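Local coordinates for serine protease MT3772 (Mycobacterium tuberculosis, PDB 3K6Y), which is a trypsin-like serine protease of the membrane, here as its protease domain, and probably helps the bacterium withstand acid and oxidative stress, at residues F63-V77 against D104-L118. Residues are numbered along the deposited sequence; the frame is centred on the assembly and turned at random.
Sequences FVISPDRVMTNAHVV and DVAILAVPHLPPPPL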
ATOM      1  N   PHE A  63      18.197  -7.977   8.045  1.00  7.88           N
ATOM      2  CA  PHE A  63      19.481  -8.653   7.927  1.00  8.16           C
ATOM      3  C   PHE A  63      19.910  -8.683   6.467  1.00  7.82           C
ATOM      4  O   PHE A  63      19.078  -8.644   5.554  1.00  8.24           O
ATOM      5  CB  PHE A  63      19.462 -10.064   8.567  1.00  9.48           C
ATOM      6  CG  PHE A  63      18.412 -10.968   7.996  1.00  8.96           C
ATOM      7  CD1 PHE A  63      18.724 -11.920   7.023  1.00 10.02           C
ATOM      8  CD2 PHE A  63      17.081 -10.868   8.418  1.00  9.81           C
ATOM      9  CE1 PHE A  63      17.737 -12.734   6.477  1.00 10.71           C
ATOM     10  CE2 PHE A  63      16.097 -11.669   7.880  1.00 10.37           C
ATOM     11  CZ  PHE A  63      16.416 -12.616   6.914  1.00 10.96           C
ATOM     12  N   VAL A  64      21.220  -8.754   6.268  1.00  8.48           N
ATOM     13  CA  VAL A  64      21.775  -8.737   4.925  1.00  8.40           C
ATOM     14  C   VAL A  64      21.547 -10.094   4.258  1.00  7.98           C
ATOM     15  O   VAL A  64      21.945 -11.141   4.785  1.00  8.83           O
ATOM     16  CB  VAL A  64      23.264  -8.387   4.955  1.00  8.25           C
ATOM     17  CG1 VAL A  64      23.802  -8.287   3.542  1.00  9.28           C
ATOM     18  CG2 VAL A  64      23.498  -7.082   5.702  1.00 10.26           C
ATOM     19  N   ILE A  65      20.895 -10.071   3.093  1.00  8.16           N
ATOM     20  CA  ILE A  65      20.633 -11.307   2.339  1.00  8.54           C
ATOM     21  C   ILE A  65      21.525 -11.471   1.110  1.00  8.40           C
ATOM     22  O   ILE A  65      21.643 -12.571   0.578  1.00  9.01           O
ATOM     23  CB  ILE A  65      19.153 -11.412   1.928  1.00  8.71           C
ATOM     24  CG1 ILE A  65      18.649 -10.134   1.229  1.00 10.04           C
ATOM     25  CG2 ILE A  65      18.309 -11.785   3.145  1.00 10.12           C
ATOM     26  CD1 ILE A  65      17.314 -10.288   0.515  1.00 10.73           C
ATOM     27  N   SER A  66      22.131 -10.383   0.662  1.00  8.24           N
ATOM     28  CA  SER A  66      23.037 -10.396  -0.488  1.00  8.49           C
ATOM     29  C   SER A  66      23.719  -9.018  -0.392  1.00  8.53           C
ATOM     30  O   SER A  66      23.194  -8.113   0.252  1.00  8.79           O
ATOM     31  CB  SER A  66      22.225 -10.557  -1.768  1.00  9.63           C
ATOM     32  OG  SER A  66      23.047 -10.871  -2.884  1.00 10.06           O
ATOM     33  N   PRO A  67      24.887  -8.819  -1.031  1.00  8.44           N
ATOM     34  CA  PRO A  67      25.484  -7.473  -0.898  1.00  8.97           C
ATOM     35  C   PRO A  67      24.500  -6.334  -1.223  1.00  8.92           C
ATOM     36  O   PRO A  67      23.776  -6.407  -2.234  1.00  8.99           O
ATOM     37  CB  PRO A  67      26.672  -7.529  -1.871  1.00  9.58           C
ATOM     38  CG  PRO A  67      27.076  -9.007  -1.796  1.00 10.25           C
ATOM     39  CD  PRO A  67      25.759  -9.765  -1.758  1.00  9.68           C
ATOM     40  N   ASP A  68      24.437  -5.335  -0.346  1.00  8.50           N
ATOM     41  CA  ASP A  68      23.570  -4.182  -0.585  1.00  8.79           C
ATOM     42  C   ASP A  68      22.082  -4.521  -0.626  1.00  8.58           C
ATOM     43  O   ASP A  68      21.286  -3.736  -1.162  1.00  8.62           O
ATOM     44  CB  ASP A  68      24.000  -3.384  -1.807  1.00  9.88           C
ATOM     45  CG  ASP A  68      25.355  -2.744  -1.649  1.00 11.85           C
ATOM     46  OD1 ASP A  68      25.992  -2.878  -0.592  1.00 12.77           O
ATOM     47  OD2 ASP A  68      25.746  -2.048  -2.608  1.00 14.94           O
ATOM     48  N   ARG A  69      21.687  -5.641  -0.004  1.00  8.11           N
ATOM     49  CA  ARG A  69      20.273  -6.035   0.062  1.00  8.12           C
ATOM     50  C   ARG A  69      19.941  -6.525   1.457  1.00  8.17           C
ATOM     51  O   ARG A  69      20.629  -7.384   2.009  1.00  8.75           O
ATOM     52  CB  ARG A  69      19.951  -7.144  -0.955  1.00  8.52           C
ATOM     53  CG  ARG A  69      20.020  -6.737  -2.425  1.00  8.08           C
ATOM     54  CD  ARG A  69      18.851  -5.817  -2.744  1.00  9.53           C
ATOM     55  NE  ARG A  69      18.745  -5.405  -4.144  1.00  9.52           N
ATOM     56  CZ  ARG A  69      19.388  -4.368  -4.667  1.00  9.13           C
ATOM     57  NH1 ARG A  69      20.289  -3.703  -3.942  1.00  9.22           N
ATOM     58  NH2 ARG A  69      19.145  -4.029  -5.926  1.00 10.04           N
ATOM     59  N   VAL A  70      18.881  -5.951   2.028  1.00  7.39           N
ATOM     60  CA  VAL A  70      18.458  -6.254   3.385  1.00  7.81           C
ATOM     61  C   VAL A  70      17.005  -6.758   3.363  1.00  7.67           C
ATOM     62  O   VAL A  70      16.148  -6.165   2.690  1.00  9.35           O
ATOM     63  CB  VAL A  70      18.569  -4.996   4.258  1.00  7.81           C
ATOM     64  CG1 VAL A  70      17.826  -5.146   5.586  1.00  9.05           C
ATOM     65  CG2 VAL A  70      20.025  -4.706   4.534  1.00  9.55           C
ATOM     66  N   MET A  71      16.732  -7.845   4.086  1.00  7.68           N
ATOM     67  CA  MET A  71      15.362  -8.319   4.251  1.00  8.38           C
ATOM     68  C   MET A  71      14.840  -7.853   5.626  1.00  8.76           C
ATOM     69  O   MET A  71      15.589  -7.856   6.631  1.00  8.49           O
ATOM     70  CB  MET A  71      15.289  -9.855   4.151  1.00  9.18           C
ATOM     71  CG  MET A  71      13.858 -10.361   4.316  1.00 10.10           C
ATOM     72  SD  MET A  71      13.693 -12.123   3.920  1.00 11.04           S
ATOM     73  CE  MET A  71      13.805 -12.134   2.128  1.00 12.11           C
ATOM     74  N   THR A  72      13.555  -7.500   5.658  1.00  8.63           N
ATOM     75  CA  THR A  72      12.851  -7.190   6.895  1.00  9.04           C
ATOM     76  C   THR A  72      11.380  -7.561   6.690  1.00  8.33           C
ATOM     77  O   THR A  72      11.026  -8.108   5.642  1.00  9.23           O
ATOM     78  CB  THR A  72      13.031  -5.698   7.289  1.00  9.75           C
ATOM     79  OG1 THR A  72      12.465  -5.464   8.590  1.00  9.80           O
ATOM     80  CG2 THR A  72      12.403  -4.725   6.284  1.00 10.73           C
ATOM     81  N   ASN A  73      10.534  -7.308   7.686  1.00  9.22           N
ATOM     82  CA  ASN A  73       9.101  -7.477   7.461  1.00  9.37           C
ATOM     83  C   ASN A  73       8.506  -6.273   6.764  1.00  9.14           C
ATOM     84  O   ASN A  73       8.984  -5.148   6.953  1.00 10.19           O
ATOM     85  CB  ASN A  73       8.351  -7.689   8.776  1.00 10.63           C
ATOM     86  CG  ASN A  73       8.645  -9.034   9.431  1.00 11.93           C
ATOM     87  OD1 ASN A  73       8.951  -9.081  10.616  1.00 15.93           O
ATOM     88  ND2 ASN A  73       8.485 -10.125   8.688  1.00 13.66           N
ATOM     89  N   ALA A  74       7.433  -6.498   6.004  1.00  8.98           N
ATOM     90  CA  ALA A  74       6.723  -5.372   5.416  1.00  9.64           C
ATOM     91  C   ALA A  74       6.229  -4.421   6.507  1.00  9.46           C
ATOM     92  O   ALA A  74       6.287  -3.209   6.342  1.00  9.57           O
ATOM     93  CB  ALA A  74       5.574  -5.851   4.551  1.00 10.02           C
ATOM     94  N   HIS A  75       5.759  -4.960   7.633  1.00  9.64           N
ATOM     95  CA  HIS A  75       5.185  -4.084   8.657  1.00 10.46           C
ATOM     96  C   HIS A  75       6.225  -3.218   9.352  1.00 10.59           C
ATOM     97  O   HIS A  75       5.872  -2.271  10.042  1.00 12.26           O
ATOM     98  CB  HIS A  75       4.347  -4.864   9.674  1.00 10.87           C
ATOM     99  CG  HIS A  75       5.150  -5.692  10.640  1.00 10.71           C
ATOM    100  ND1 HIS A  75       5.260  -7.068  10.540  1.00 11.75           N
ATOM    101  CD2 HIS A  75       5.824  -5.347  11.767  1.00 11.93           C
ATOM    102  CE1 HIS A  75       5.966  -7.526  11.565  1.00 12.65           C
ATOM    103  NE2 HIS A  75       6.328  -6.501  12.316  1.00 13.33           N
ATOM    104  N   VAL A  76       7.511  -3.496   9.150  1.00 10.06           N
ATOM    105  CA  VAL A  76       8.548  -2.624   9.696  1.00 10.10           C
ATOM    106  C   VAL A  76       8.657  -1.311   8.909  1.00  9.90           C
ATOM    107  O   VAL A  76       9.126  -0.316   9.455  1.00 10.98           O
ATOM    108  CB  VAL A  76       9.882  -3.396   9.772  1.00 10.07           C
ATOM    109  CG1 VAL A  76      11.087  -2.520  10.045  1.00 11.73           C
ATOM    110  CG2 VAL A  76       9.767  -4.461  10.825  1.00 11.80           C
ATOM    111  N   VAL A  77       8.196  -1.304   7.649  1.00  8.76           N
ATOM    112  CA  VAL A  77       8.262  -0.111   6.820  1.00  9.43           C
ATOM    113  C   VAL A  77       6.891   0.367   6.336  1.00  9.68           C
ATOM    114  O   VAL A  77       6.814   1.387   5.652  1.00  9.89           O
ATOM    115  CB  VAL A  77       9.224  -0.321   5.583  1.00  9.58           C
ATOM    116  CG1 VAL A  77      10.636  -0.638   6.054  1.00 10.34           C
ATOM    117  CG2 VAL A  77       8.707  -1.414   4.637  1.00 11.15           C
ATOM    118  N   ASP A 104       4.375 -10.644   4.266  1.00 11.37           N
ATOM    119  CA  ASP A 104       4.929  -9.711   5.269  1.00 10.93           C
ATOM    120  C   ASP A 104       6.451  -9.631   5.171  1.00 10.59           C
ATOM    121  O   ASP A 104       7.149  -9.854   6.164  1.00 11.13           O
ATOM    122  CB  ASP A 104       4.450  -9.983   6.704  1.00 12.13           C
ATOM    123  CG  ASP A 104       4.694  -8.809   7.639  1.00 11.55           C
ATOM    124  OD1 ASP A 104       4.405  -8.960   8.855  1.00 13.27           O
ATOM    125  OD2 ASP A 104       5.169  -7.739   7.196  1.00 12.25           O
ATOM    126  N   VAL A 105       6.949  -9.317   3.972  1.00 10.10           N
ATOM    127  CA  VAL A 105       8.394  -9.192   3.755  1.00 10.23           C
ATOM    128  C   VAL A 105       8.655  -7.985   2.882  1.00  9.20           C
ATOM    129  O   VAL A 105       7.889  -7.722   1.952  1.00  9.75           O
ATOM    130  CB  VAL A 105       8.973 -10.443   3.059  1.00 10.51           C
ATOM    131  CG1 VAL A 105      10.454 -10.241   2.667  1.00 12.53           C
ATOM    132  CG2 VAL A 105       8.844 -11.646   3.956  1.00 13.64           C
ATOM    133  N   ALA A 106       9.721  -7.256   3.200  1.00  8.98           N
ATOM    134  CA  ALA A 106      10.226  -6.200   2.333  1.00  8.89           C
ATOM    135  C   ALA A 106      11.696  -6.451   2.077  1.00  8.40           C
ATOM    136  O   ALA A 106      12.413  -6.982   2.944  1.00  9.44           O
ATOM    137  CB  ALA A 106      10.018  -4.802   2.962  1.00  9.46           C
ATOM    138  N   ILE A 107      12.152  -6.057   0.888  1.00  8.46           N
ATOM    139  CA  ILE A 107      13.583  -6.069   0.589  1.00  9.00           C
ATOM    140  C   ILE A 107      13.997  -4.637   0.318  1.00  8.37           C
ATOM    141  O   ILE A 107      13.317  -3.903  -0.430  1.00  8.44           O
ATOM    142  CB  ILE A 107      13.925  -6.979  -0.625  1.00  9.77           C
ATOM    143  CG1 ILE A 107      13.562  -8.436  -0.290  1.00 11.57           C
ATOM    144  CG2 ILE A 107      15.418  -6.854  -0.992  1.00 10.52           C
ATOM    145  CD1 ILE A 107      13.737  -9.435  -1.452  1.00 13.15           C
ATOM    146  N   LEU A 108      15.104  -4.261   0.963  1.00  8.02           N
ATOM    147  CA  LEU A 108      15.666  -2.930   0.833  1.00  8.71           C
ATOM    148  C   LEU A 108      16.934  -2.975   0.030  1.00  8.03           C
ATOM    149  O   LEU A 108      17.795  -3.835   0.257  1.00  8.70           O
ATOM    150  CB  LEU A 108      16.003  -2.372   2.227  1.00  8.93           C
ATOM    151  CG  LEU A 108      14.885  -2.448   3.255  1.00 10.00           C
ATOM    152  CD1 LEU A 108      15.366  -1.901   4.573  1.00 11.01           C
ATOM    153  CD2 LEU A 108      13.633  -1.704   2.838  1.00 11.57           C
ATOM    154  N   ALA A 109      17.060  -2.010  -0.886  1.00  8.25           N
ATOM    155  CA  ALA A 109      18.333  -1.756  -1.569  1.00  8.33           C
ATOM    156  C   ALA A 109      19.116  -0.744  -0.750  1.00  8.80           C
ATOM    157  O   ALA A 109      18.602   0.340  -0.425  1.00  9.50           O
ATOM    158  CB  ALA A 109      18.096  -1.230  -2.987  1.00  9.41           C
ATOM    159  N   VAL A 110      20.346  -1.094  -0.386  1.00  8.73           N
ATOM    160  CA  VAL A 110      21.142  -0.287   0.553  1.00  9.43           C
ATOM    161  C   VAL A 110      22.553  -0.166  -0.009  1.00 10.20           C
ATOM    162  O   VAL A 110      23.431  -0.979   0.281  1.00 10.63           O
ATOM    163  CB  VAL A 110      21.191  -0.930   1.950  1.00  9.58           C
ATOM    164  CG1 VAL A 110      21.787   0.049   2.967  1.00 10.88           C
ATOM    165  CG2 VAL A 110      19.778  -1.374   2.405  1.00 11.18           C
ATOM    166  N   PRO A 111      22.764   0.815  -0.887  1.00 11.18           N
ATOM    167  CA  PRO A 111      24.082   0.975  -1.506  1.00 12.20           C
ATOM    168  C   PRO A 111      25.218   1.119  -0.513  1.00 12.73           C
ATOM    169  O   PRO A 111      25.087   1.827   0.494  1.00 13.05           O
ATOM    170  CB  PRO A 111      23.934   2.270  -2.323  1.00 13.63           C
ATOM    171  CG  PRO A 111      22.493   2.340  -2.640  1.00 13.37           C
ATOM    172  CD  PRO A 111      21.777   1.741  -1.463  1.00 11.52           C
ATOM    173  N   HIS A 112      26.322   0.428  -0.816  1.00 12.81           N
ATOM    174  CA  HIS A 112      27.578   0.537  -0.065  1.00 14.77           C
ATOM    175  C   HIS A 112      27.461   0.083   1.388  1.00 13.50           C
ATOM    176  O   HIS A 112      28.179   0.562   2.270  1.00 15.04           O
ATOM    177  CB  HIS A 112      28.156   1.954  -0.178  1.00 17.32           C
ATOM    178  CG  HIS A 112      28.210   2.462  -1.587  1.00 22.22           C
ATOM    179  ND1 HIS A 112      27.503   3.566  -2.011  1.00 26.46           N
ATOM    180  CD2 HIS A 112      28.825   1.964  -2.683  1.00 24.95           C
ATOM    181  CE1 HIS A 112      27.716   3.752  -3.303  1.00 26.56           C
ATOM    182  NE2 HIS A 112      28.518   2.793  -3.735  1.00 27.70           N
ATOM    183  N   LEU A 113      26.604  -0.901   1.638  1.00 12.90           N
ATOM    184  CA  LEU A 113      26.412  -1.442   2.972  1.00 12.83           C
ATOM    185  C   LEU A 113      27.567  -2.424   3.256  1.00 12.89           C
ATOM    186  O   LEU A 113      27.716  -3.414   2.553  1.00 12.86           O
ATOM    187  CB  LEU A 113      25.072  -2.153   3.022  1.00 12.79           C
ATOM    188  CG  LEU A 113      24.726  -2.799   4.358  1.00 12.69           C
ATOM    189  CD1 LEU A 113      24.667  -1.767   5.477  1.00 14.84           C
ATOM    190  CD2 LEU A 113      23.411  -3.521   4.171  1.00 13.41           C
ATOM    191  N   PRO A 114      28.404  -2.154   4.275  1.00 13.16           N
ATOM    192  CA  PRO A 114      29.581  -3.027   4.450  1.00 12.78           C
ATOM    193  C   PRO A 114      29.405  -4.505   4.809  1.00 12.52           C
ATOM    194  O   PRO A 114      30.144  -5.320   4.295  1.00 13.62           O
ATOM    195  CB  PRO A 114      30.418  -2.299   5.523  1.00 14.49           C
ATOM    196  CG  PRO A 114      29.981  -0.880   5.411  1.00 14.37           C
ATOM    197  CD  PRO A 114      28.479  -0.970   5.146  1.00 13.66           C
ATOM    198  N   PRO A 115      28.485  -4.867   5.721  1.00 12.49           N
ATOM    199  CA  PRO A 115      28.513  -6.264   6.166  1.00 12.81           C
ATOM    200  C   PRO A 115      28.116  -7.305   5.128  1.00 12.34           C
ATOM    201  O   PRO A 115      27.345  -7.020   4.208  1.00 12.14           O
ATOM    202  CB  PRO A 115      27.553  -6.293   7.349  1.00 13.17           C
ATOM    203  CG  PRO A 115      26.702  -5.105   7.188  1.00 13.93           C
ATOM    204  CD  PRO A 115      27.535  -4.064   6.508  1.00 12.59           C
ATOM    205  N   PRO A 116      28.604  -8.542   5.312  1.00 11.99           N
ATOM    206  CA  PRO A 116      28.332  -9.589   4.355  1.00 11.77           C
ATOM    207  C   PRO A 116      26.946 -10.202   4.561  1.00 10.67           C
ATOM    208  O   PRO A 116      26.327 -10.033   5.615  1.00 10.95           O
ATOM    209  CB  PRO A 116      29.417 -10.629   4.689  1.00 13.31           C
ATOM    210  CG  PRO A 116      29.558 -10.507   6.184  1.00 13.25           C
ATOM    211  CD  PRO A 116      29.475  -9.017   6.411  1.00 12.96           C
ATOM    212  N   PRO A 117      26.462 -10.946   3.561  1.00 10.01           N
ATOM    213  CA  PRO A 117      25.176 -11.592   3.707  1.00 10.16           C
ATOM    214  C   PRO A 117      25.210 -12.790   4.624  1.00 10.45           C
ATOM    215  O   PRO A 117      26.265 -13.417   4.840  1.00 11.54           O
ATOM    216  CB  PRO A 117      24.845 -12.065   2.289  1.00 10.38           C
ATOM    217  CG  PRO A 117      26.168 -12.177   1.576  1.00 12.51           C
ATOM    218  CD  PRO A 117      27.066 -11.154   2.228  1.00 10.89           C
ATOM    219  N   LEU A 118      24.026 -13.120   5.113  1.00 10.88           N
ATOM    220  CA  LEU A 118      23.764 -14.384   5.790  1.00 11.18           C
ATOM    221  C   LEU A 118      23.135 -15.343   4.809  1.00 11.77           C
ATOM    222  O   LEU A 118      22.479 -14.908   3.872  1.00 12.75           O
ATOM    223  CB  LEU A 118      22.810 -14.182   6.971  1.00 11.16           C
ATOM    224  CG  LEU A 118      23.308 -13.162   8.001  1.00 12.24           C
ATOM    225  CD1 LEU A 118      22.295 -13.040   9.110  1.00 13.20           C
ATOM    226  CD2 LEU A 118      24.668 -13.544   8.570  1.00 13.62           C
TER
HETATM  227  O   HOH W   1      20.449 -14.734   1.926  1.00 12.08           O
HETATM  228  O   HOH W   2      25.908  -5.446   2.133  1.00 14.61           O
HETATM  229  O   HOH W   3      28.585  -3.150  -0.495  1.00 35.45           O
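Val70 and Leu113 meet at about a right angle, Val70 CG2 lying 3.6 Å from Leu113 CD2. That same CD2 bump also touches Val64 CG2, for Leu113 has CG anti to its nitrogen (chi1 179°) and reaches into a hollow lined by both valines, with Pro115 CG bordering Val64 CG2. The chain at 115-118 runs alongside Val64 to Pro67; Pro117 CB fits against the backbone at Ile65 and Ser66, and Leu118 N bonds Val64 O almost straight (176°).

Strands 69-72 and 105-109 pair antiparallel at 158° between their directions, as neighbours in the first barrel of the chymotrypsin-like fold. Met71 and Ile107 project from one face of the sheet, Val70 and Leu108 from the other; along the first, Met71 CG packs 3.8 Å from Val105 CG1. Arg69 lays one guanidinium face over Ala109 CB while its NE bonds Ile224 O. At the turn, the Asp68 carboxylate takes Leu113 N on OD1 (3.0 Å) and His112 N on OD2 (3.1 Å), both from above its plane.

At the other end, Asp104 grips the 73-75 corner. Its OD1 receives His75 ND1 at 2.7 Å, in the imidazole plane and on a syn lone pair, while OD2 accepts His75 N at 2.9 Å. Asn73 ND2 holds Asp104 O at 2.9 Å. This geometry is consistent with a catalytic triad in which the backbone N of His75 steadies the carboxylate, while the in-plane ND1 to OD1 bond and that between NE2 and Ser183 OG set the imidazole's rotation.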